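Local structure of cytosolic phospholipase A2 delta (Homo sapiens, 5IZ5) at residues G287-Q295 with M663-D671; P683-E691 with V704-P714. The protein hydrolyses glycerophospholipids at the sn-2 position in a calcium-dependent manner, releasing a fatty acid, with a preference for linoleic acid. The protein carries 3 engineered substitutions. All coordinates share one frame; numbering follows the deposited sequence.

Contact 1 (G287-Q295 with M663-D671). With SO4 (sulfate ion), chain N.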
# COMPACT_ATOMS: atom_id res chain seq x y z
N GLY B 287 -0.71 -12.50 -9.63
CA GLY B 287 -0.03 -13.76 -9.38
C GLY B 287 0.75 -13.70 -8.09
O GLY B 287 1.12 -12.62 -7.64
N PHE B 288 1.00 -14.86 -7.49
CA PHE B 288 1.69 -14.95 -6.20
C PHE B 288 3.12 -15.43 -6.30
O PHE B 288 3.69 -15.94 -5.34
CB PHE B 288 0.91 -15.84 -5.24
CG PHE B 288 -0.33 -15.20 -4.74
CD1 PHE B 288 -0.27 -14.36 -3.64
CD2 PHE B 288 -1.54 -15.40 -5.38
CE1 PHE B 288 -1.41 -13.75 -3.17
CE2 PHE B 288 -2.68 -14.79 -4.92
CZ PHE B 288 -2.62 -13.97 -3.81
N ASN B 289 3.73 -15.28 -7.46
CA ASN B 289 5.12 -15.59 -7.58
C ASN B 289 5.80 -14.36 -8.09
O ASN B 289 5.15 -13.35 -8.36
CB ASN B 289 5.32 -16.83 -8.44
CG ASN B 289 5.06 -18.12 -7.65
OD1 ASN B 289 5.86 -18.52 -6.79
ND2 ASN B 289 3.94 -18.75 -7.92
N LEU B 290 7.11 -14.44 -8.18
CA LEU B 290 7.90 -13.29 -8.53
C LEU B 290 7.65 -12.96 -9.99
O LEU B 290 7.36 -13.85 -10.78
CB LEU B 290 9.37 -13.58 -8.26
CG LEU B 290 9.71 -13.98 -6.82
CD1 LEU B 290 11.20 -14.22 -6.68
CD2 LEU B 290 9.24 -12.93 -5.81
N CYS B 291 7.73 -11.68 -10.33
CA CYS B 291 7.48 -11.26 -11.70
C CYS B 291 8.69 -11.57 -12.57
O CYS B 291 9.81 -11.77 -12.05
CB CYS B 291 7.16 -9.76 -11.76
SG CYS B 291 8.55 -8.69 -11.36
N ALA B 292 8.47 -11.59 -13.88
CA ALA B 292 9.51 -11.95 -14.84
C ALA B 292 10.78 -11.13 -14.64
O ALA B 292 11.87 -11.67 -14.65
CB ALA B 292 8.99 -11.78 -16.27
N GLU B 293 10.61 -9.82 -14.45
CA GLU B 293 11.76 -8.93 -14.26
C GLU B 293 12.58 -9.28 -13.01
O GLU B 293 13.81 -9.21 -13.05
CB GLU B 293 11.30 -7.47 -14.19
CG GLU B 293 10.78 -6.91 -15.51
CD GLU B 293 11.87 -6.33 -16.41
OE1 GLU B 293 13.05 -6.22 -16.00
OE2 GLU B 293 11.52 -5.97 -17.55
N GLU B 294 11.92 -9.66 -11.92
CA GLU B 294 12.65 -10.04 -10.71
C GLU B 294 13.37 -11.37 -10.90
O GLU B 294 14.50 -11.53 -10.47
CB GLU B 294 11.74 -10.10 -9.47
CG GLU B 294 12.48 -10.50 -8.20
CD GLU B 294 11.73 -10.24 -6.90
OE1 GLU B 294 10.75 -9.46 -6.91
OE2 GLU B 294 12.13 -10.82 -5.86
N GLN B 295 12.71 -12.33 -11.55
CA GLN B 295 13.34 -13.61 -11.88
C GLN B 295 14.59 -13.42 -12.74
O GLN B 295 15.63 -14.01 -12.47
CB GLN B 295 12.37 -14.52 -12.61
CG GLN B 295 11.33 -15.13 -11.70
CD GLN B 295 10.33 -15.98 -12.46
OE1 GLN B 295 10.71 -16.80 -13.31
NE2 GLN B 295 9.05 -15.79 -12.17
N MET B 663 10.90 -10.03 2.95
CA MET B 663 11.76 -11.21 3.00
C MET B 663 10.98 -12.53 2.95
O MET B 663 11.59 -13.58 2.78
CB MET B 663 12.67 -11.17 4.24
CG MET B 663 13.66 -10.01 4.28
SD MET B 663 14.71 -9.95 2.82
CE MET B 663 15.71 -8.49 3.11
N PHE B 664 9.65 -12.48 3.08
CA PHE B 664 8.82 -13.69 3.05
C PHE B 664 7.77 -13.76 1.94
O PHE B 664 6.88 -14.61 1.98
CB PHE B 664 8.14 -13.89 4.41
CG PHE B 664 9.12 -14.11 5.51
CD1 PHE B 664 9.66 -15.36 5.72
CD2 PHE B 664 9.54 -13.05 6.30
CE1 PHE B 664 10.58 -15.57 6.72
CE2 PHE B 664 10.46 -13.25 7.31
CZ PHE B 664 10.99 -14.51 7.51
N ARG B 665 7.87 -12.88 0.95
CA ARG B 665 7.05 -13.03 -0.23
C ARG B 665 7.40 -14.38 -0.88
O ARG B 665 8.58 -14.73 -0.97
CB ARG B 665 7.31 -11.90 -1.22
CG ARG B 665 6.51 -12.03 -2.50
CD ARG B 665 6.66 -10.82 -3.40
NE ARG B 665 5.96 -11.01 -4.67
CZ ARG B 665 5.91 -10.11 -5.65
NH1 ARG B 665 6.50 -8.92 -5.52
NH2 ARG B 665 5.24 -10.40 -6.77
N PRO B 666 6.39 -15.15 -1.32
CA PRO B 666 6.66 -16.44 -1.96
C PRO B 666 7.63 -16.33 -3.14
O PRO B 666 7.53 -15.41 -3.94
CB PRO B 666 5.28 -16.90 -2.44
CG PRO B 666 4.32 -16.23 -1.52
CD PRO B 666 4.94 -14.90 -1.18
N GLY B 667 8.57 -17.27 -3.23
CA GLY B 667 9.55 -17.27 -4.30
C GLY B 667 10.90 -16.72 -3.91
O GLY B 667 11.90 -17.08 -4.52
N ARG B 668 10.95 -15.88 -2.88
CA ARG B 668 12.22 -15.23 -2.51
C ARG B 668 13.21 -16.17 -1.81
O ARG B 668 14.42 -16.05 -2.01
CB ARG B 668 11.96 -13.96 -1.69
CG ARG B 668 11.20 -12.90 -2.47
CD ARG B 668 11.72 -11.50 -2.24
NE ARG B 668 11.21 -10.58 -3.25
CZ ARG B 668 10.26 -9.66 -3.06
NH1 ARG B 668 9.71 -9.48 -1.86
NH2 ARG B 668 9.88 -8.89 -4.07
N ARG B 669 12.70 -17.09 -0.99
CA ARG B 669 13.51 -18.18 -0.41
C ARG B 669 14.79 -17.70 0.27
O ARG B 669 15.88 -18.13 -0.11
CB ARG B 669 13.93 -19.20 -1.47
CG ARG B 669 13.06 -20.45 -1.63
CD ARG B 669 12.08 -20.32 -2.77
NE ARG B 669 11.56 -21.63 -3.16
CZ ARG B 669 10.89 -21.88 -4.28
NH1 ARG B 669 10.61 -20.91 -5.16
NH2 ARG B 669 10.47 -23.11 -4.54
N LEU B 670 14.68 -16.84 1.26
CA LEU B 670 15.87 -16.35 1.93
C LEU B 670 16.52 -17.41 2.81
O LEU B 670 15.84 -18.14 3.53
CB LEU B 670 15.61 -15.07 2.74
CG LEU B 670 15.76 -13.89 1.78
CD1 LEU B 670 14.42 -13.44 1.24
CD2 LEU B 670 16.53 -12.76 2.43
N ASP B 671 17.84 -17.49 2.69
CA ASP B 671 18.66 -18.42 3.47
C ASP B 671 19.30 -17.71 4.64
O ASP B 671 19.37 -18.26 5.73
CB ASP B 671 19.73 -19.04 2.57
CG ASP B 671 19.14 -19.82 1.42
OD1 ASP B 671 18.38 -20.77 1.70
OD2 ASP B 671 19.42 -19.48 0.25
S SO4 N . 8.21 -20.32 -1.49
O1 SO4 N . 9.31 -19.57 -0.84
O2 SO4 N . 8.28 -21.74 -1.08
O3 SO4 N . 6.91 -19.76 -1.05
O4 SO4 N . 8.34 -20.24 -2.96
O HOH W 1 7.87 -17.14 -6.85
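Glu294 swings CG anti to its own amide nitrogen (chi1 180°) and, with an extended chain, carries its carboxylate from the first turn of helix 292-313 to Arg668. Arg668 comes from the loop, with CG anti to its carbonyl carbon, and bends at chi2 to turn its guanidinium edge to the acid. The two planes are nearly coplanar, 8° apart. Arg668 NE reaches Glu294 OE2 at 2.8 Å and Arg668 NH2 reaches Glu294 OE1 at 3.0 Å. Both bonds are almost straight and use the syn lone pairs, a side-on bidentate salt bridge. Tyr360 OH also bonds Glu294 OE2. Leu290 lies against the turn: its CD2 is 3.5 Å from Pro666 O and sits over one face of the Arg665 guanidinium, nearest its NE. Gly667 is the third residue of the type II turn Arg665-Arg668, with a positive phi (101°), and its CA lies 4.1 Å from Leu290 CG. Its N makes weak bonds to a sulfate, probably from the crystallisation liquor. Arg665 is tied mainly to Glu491 and Glu486, and Glu486 also pairs with Arg668. These two buried arginines would probably stabilise the three carboxylates in their charged form where the helix start meets this loop.

Contact 2 (P683-E691 with V704-P714)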
# COMPACT_ATOMS: atom_id res chain seq x y z
N PRO B 683 16.38 -3.36 21.58
CA PRO B 683 16.99 -3.84 20.34
C PRO B 683 16.46 -5.17 19.80
O PRO B 683 16.71 -5.49 18.64
CB PRO B 683 18.47 -4.00 20.72
CG PRO B 683 18.48 -4.09 22.21
CD PRO B 683 17.37 -3.20 22.65
N PHE B 684 15.76 -5.95 20.63
CA PHE B 684 15.18 -7.23 20.20
C PHE B 684 13.68 -7.16 19.99
O PHE B 684 13.09 -8.13 19.52
CB PHE B 684 15.51 -8.33 21.20
CG PHE B 684 16.97 -8.51 21.44
CD1 PHE B 684 17.77 -9.12 20.48
CD2 PHE B 684 17.55 -8.07 22.62
CE1 PHE B 684 19.12 -9.28 20.70
CE2 PHE B 684 18.90 -8.23 22.85
CZ PHE B 684 19.69 -8.84 21.89
N GLU B 685 13.07 -6.03 20.34
CA GLU B 685 11.61 -5.89 20.30
C GLU B 685 11.07 -6.17 18.90
O GLU B 685 10.20 -7.02 18.73
CB GLU B 685 11.20 -4.48 20.74
CG GLU B 685 9.69 -4.22 20.73
CD GLU B 685 9.30 -2.81 21.17
OE1 GLU B 685 10.14 -2.05 21.70
OE2 GLU B 685 8.11 -2.48 20.99
N ALA B 686 11.61 -5.46 17.91
CA ALA B 686 11.17 -5.62 16.52
C ALA B 686 11.31 -7.07 16.07
O ALA B 686 10.37 -7.61 15.51
CB ALA B 686 11.96 -4.69 15.59
N LEU B 687 12.47 -7.69 16.32
CA LEU B 687 12.70 -9.08 15.91
C LEU B 687 11.69 -10.03 16.56
O LEU B 687 11.21 -10.95 15.91
CB LEU B 687 14.13 -9.56 16.22
CG LEU B 687 15.09 -9.81 15.04
CD1 LEU B 687 16.36 -10.45 15.57
CD2 LEU B 687 14.49 -10.70 13.97
N GLN B 688 11.39 -9.80 17.84
CA GLN B 688 10.46 -10.66 18.58
C GLN B 688 9.02 -10.54 18.10
O GLN B 688 8.30 -11.55 18.00
CB GLN B 688 10.52 -10.37 20.08
CG GLN B 688 11.77 -10.95 20.72
CD GLN B 688 11.86 -10.71 22.21
OE1 GLN B 688 11.61 -9.61 22.70
NE2 GLN B 688 12.22 -11.76 22.94
N GLN B 689 8.60 -9.31 17.80
CA GLN B 689 7.27 -9.09 17.29
C GLN B 689 7.16 -9.74 15.93
O GLN B 689 6.16 -10.41 15.65
CB GLN B 689 6.97 -7.60 17.14
CG GLN B 689 7.18 -6.78 18.42
CD GLN B 689 6.15 -5.69 18.59
OE1 GLN B 689 6.47 -4.51 18.48
NE2 GLN B 689 4.90 -6.08 18.84
N THR B 690 8.19 -9.56 15.09
CA THR B 690 8.16 -10.22 13.77
C THR B 690 8.08 -11.74 13.92
O THR B 690 7.37 -12.38 13.17
CB THR B 690 9.23 -9.80 12.72
OG1 THR B 690 9.87 -10.98 12.21
CG2 THR B 690 10.25 -8.84 13.23
N GLU B 691 8.79 -12.31 14.90
CA GLU B 691 8.74 -13.76 15.11
C GLU B 691 7.32 -14.22 15.46
O GLU B 691 6.83 -15.20 14.91
CB GLU B 691 9.71 -14.21 16.20
CG GLU B 691 9.80 -15.75 16.28
CD GLU B 691 8.94 -16.35 17.38
OE1 GLU B 691 9.00 -15.85 18.53
OE2 GLU B 691 8.21 -17.33 17.09
N VAL B 704 13.54 -16.28 18.73
CA VAL B 704 14.30 -15.11 19.13
C VAL B 704 14.21 -15.06 20.64
O VAL B 704 13.29 -14.44 21.20
CB VAL B 704 13.76 -13.81 18.49
CG1 VAL B 704 14.53 -12.60 18.97
CG2 VAL B 704 13.84 -13.91 16.97
N GLU B 705 15.16 -15.73 21.29
CA GLU B 705 15.17 -15.90 22.73
C GLU B 705 16.50 -15.45 23.31
O GLU B 705 17.28 -16.27 23.76
CB GLU B 705 14.89 -17.36 23.08
CG GLU B 705 13.46 -17.79 22.79
CD GLU B 705 13.27 -19.30 22.78
OE1 GLU B 705 14.27 -20.05 22.73
OE2 GLU B 705 12.11 -19.76 22.79
N PRO B 706 16.75 -14.13 23.29
CA PRO B 706 17.95 -13.64 23.95
C PRO B 706 17.91 -13.89 25.47
O PRO B 706 16.86 -13.77 26.10
CB PRO B 706 17.91 -12.14 23.66
CG PRO B 706 16.48 -11.81 23.42
CD PRO B 706 15.92 -13.04 22.75
N SER B 707 19.06 -14.24 26.04
CA SER B 707 19.18 -14.48 27.48
C SER B 707 19.03 -13.17 28.26
O SER B 707 19.13 -12.09 27.69
CB SER B 707 20.55 -15.09 27.79
OG SER B 707 21.58 -14.13 27.61
N PRO B 708 18.79 -13.26 29.58
CA PRO B 708 18.77 -12.05 30.41
C PRO B 708 20.04 -11.21 30.25
O PRO B 708 19.98 -9.97 30.23
CB PRO B 708 18.66 -12.60 31.84
CG PRO B 708 18.05 -13.95 31.70
CD PRO B 708 18.41 -14.47 30.34
N GLN B 709 21.18 -11.88 30.15
CA GLN B 709 22.46 -11.23 29.90
C GLN B 709 22.47 -10.49 28.56
O GLN B 709 22.98 -9.37 28.48
CB GLN B 709 23.59 -12.28 29.95
CG GLN B 709 24.99 -11.77 29.59
CD GLN B 709 25.43 -10.54 30.37
OE1 GLN B 709 26.22 -9.74 29.87
NE2 GLN B 709 24.95 -10.38 31.60
N ASP B 710 21.92 -11.12 27.52
CA ASP B 710 21.80 -10.50 26.20
C ASP B 710 21.01 -9.19 26.26
O ASP B 710 21.40 -8.20 25.65
CB ASP B 710 21.12 -11.44 25.20
CG ASP B 710 21.98 -12.64 24.83
OD1 ASP B 710 23.21 -12.49 24.74
OD2 ASP B 710 21.43 -13.73 24.62
N GLN B 711 19.91 -9.19 27.00
CA GLN B 711 19.10 -7.98 27.19
C GLN B 711 19.81 -6.93 28.04
O GLN B 711 19.77 -5.75 27.70
CB GLN B 711 17.73 -8.32 27.78
CG GLN B 711 16.74 -8.73 26.69
CD GLN B 711 16.09 -10.07 26.96
OE1 GLN B 711 16.76 -11.09 26.90
NE2 GLN B 711 14.78 -10.09 27.24
N HIS B 712 20.44 -7.36 29.13
CA HIS B 712 21.18 -6.44 29.99
C HIS B 712 22.27 -5.70 29.20
O HIS B 712 22.38 -4.48 29.29
CB HIS B 712 21.80 -7.17 31.18
CG HIS B 712 22.70 -6.29 32.02
ND1 HIS B 712 22.27 -5.10 32.56
CD2 HIS B 712 23.99 -6.42 32.37
CE1 HIS B 712 23.26 -4.54 33.23
NE2 HIS B 712 24.32 -5.32 33.13
N GLN B 713 23.07 -6.46 28.45
CA GLN B 713 24.13 -5.89 27.62
C GLN B 713 24.17 -6.60 26.27
O GLN B 713 24.78 -7.67 26.15
CB GLN B 713 25.50 -5.93 28.31
CG GLN B 713 25.62 -5.05 29.54
CD GLN B 713 27.03 -5.02 30.12
OE1 GLN B 713 27.58 -3.95 30.38
NE2 GLN B 713 27.63 -6.19 30.32
N PRO B 714 23.49 -6.03 25.27
CA PRO B 714 23.57 -6.61 23.93
C PRO B 714 24.93 -6.39 23.30
O PRO B 714 25.59 -5.39 23.57
CB PRO B 714 22.46 -5.89 23.15
CG PRO B 714 22.10 -4.69 23.94
CD PRO B 714 22.52 -4.92 25.36
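Phe684 turns one face of its ring to the ring of Pro706. Pro706 CB stands 4.0 Å from the Phe684 ring centroid and only 6° off the ring normal, a CH-pi contact over the middle of the face. Pro706 CG lies nearer the root of the ring, 3.9 Å from Phe684 CG. The side chains run alongside each other in opposing senses. Phe684 CG is anti to its own carbonyl carbon (chi1 -57°), which sends the ring out toward 704-714. There the edge of the ring faces the backbone of helix 708-712, with Phe684 CE2 3.8 Å from Asp710 O. Pro714 CB approaches Phe684 CZ obliquely, while Pro683 CG meets Pro714 CG at 4.1 Å, the two side chains roughly perpendicular.

Farther along helix 685-696, Val704 packs against one side of the helix. Its CG1 is 3.7 Å from Gln688 CG and also touches Leu687 CB. Its CG2 lies near Glu691 CB. The extended Gln688 chain runs obliquely across Val704, and Gln688 NE2 gives a weak but fairly straight bond to Val704 O at 3.4 Å. The same nitrogen comes close to Pro706 CD.

Helix 708-712 is fixed at its start by a capping box. Asp710 N donates to Ser707 OG at 3.0 Å, and Ser707 N donates to Asp710 OD2 at 2.8 Å. The other carboxylate oxygen of Asp710 pairs with Arg715.

The contact joins the first half of helix 685-696 and the two residues before it to the irregular chain and short helix that lead into strand 718-720. Phe720 of that strand touches Phe684, Leu687 and Val704, and His718 meets the Phe684 ring edge-to-face. On strand 730-734, Leu731 and His733 touch Leu687.

How the contacts relate
Both contacts belong to the phospholipase catalytic domain, and their centres are 29 Å apart. They come in series along the chain. Contact 1 brings together parts separated by 367 residues; contact 2 is local, with 12 residues between its segments. Strand 672-676 starts right after the 663-671 loop, and helix 685-696 follows it. This strand pairs in parallel with strands 327-331 and 730-734. Contact 1 therefore lies at the entry to the strand and contact 2 beyond its exit. The nearest atoms are about 5 Å apart and do not touch. The two contacts secure the chain before and after one parallel strand of the mixed sheet, away from the annotated sites.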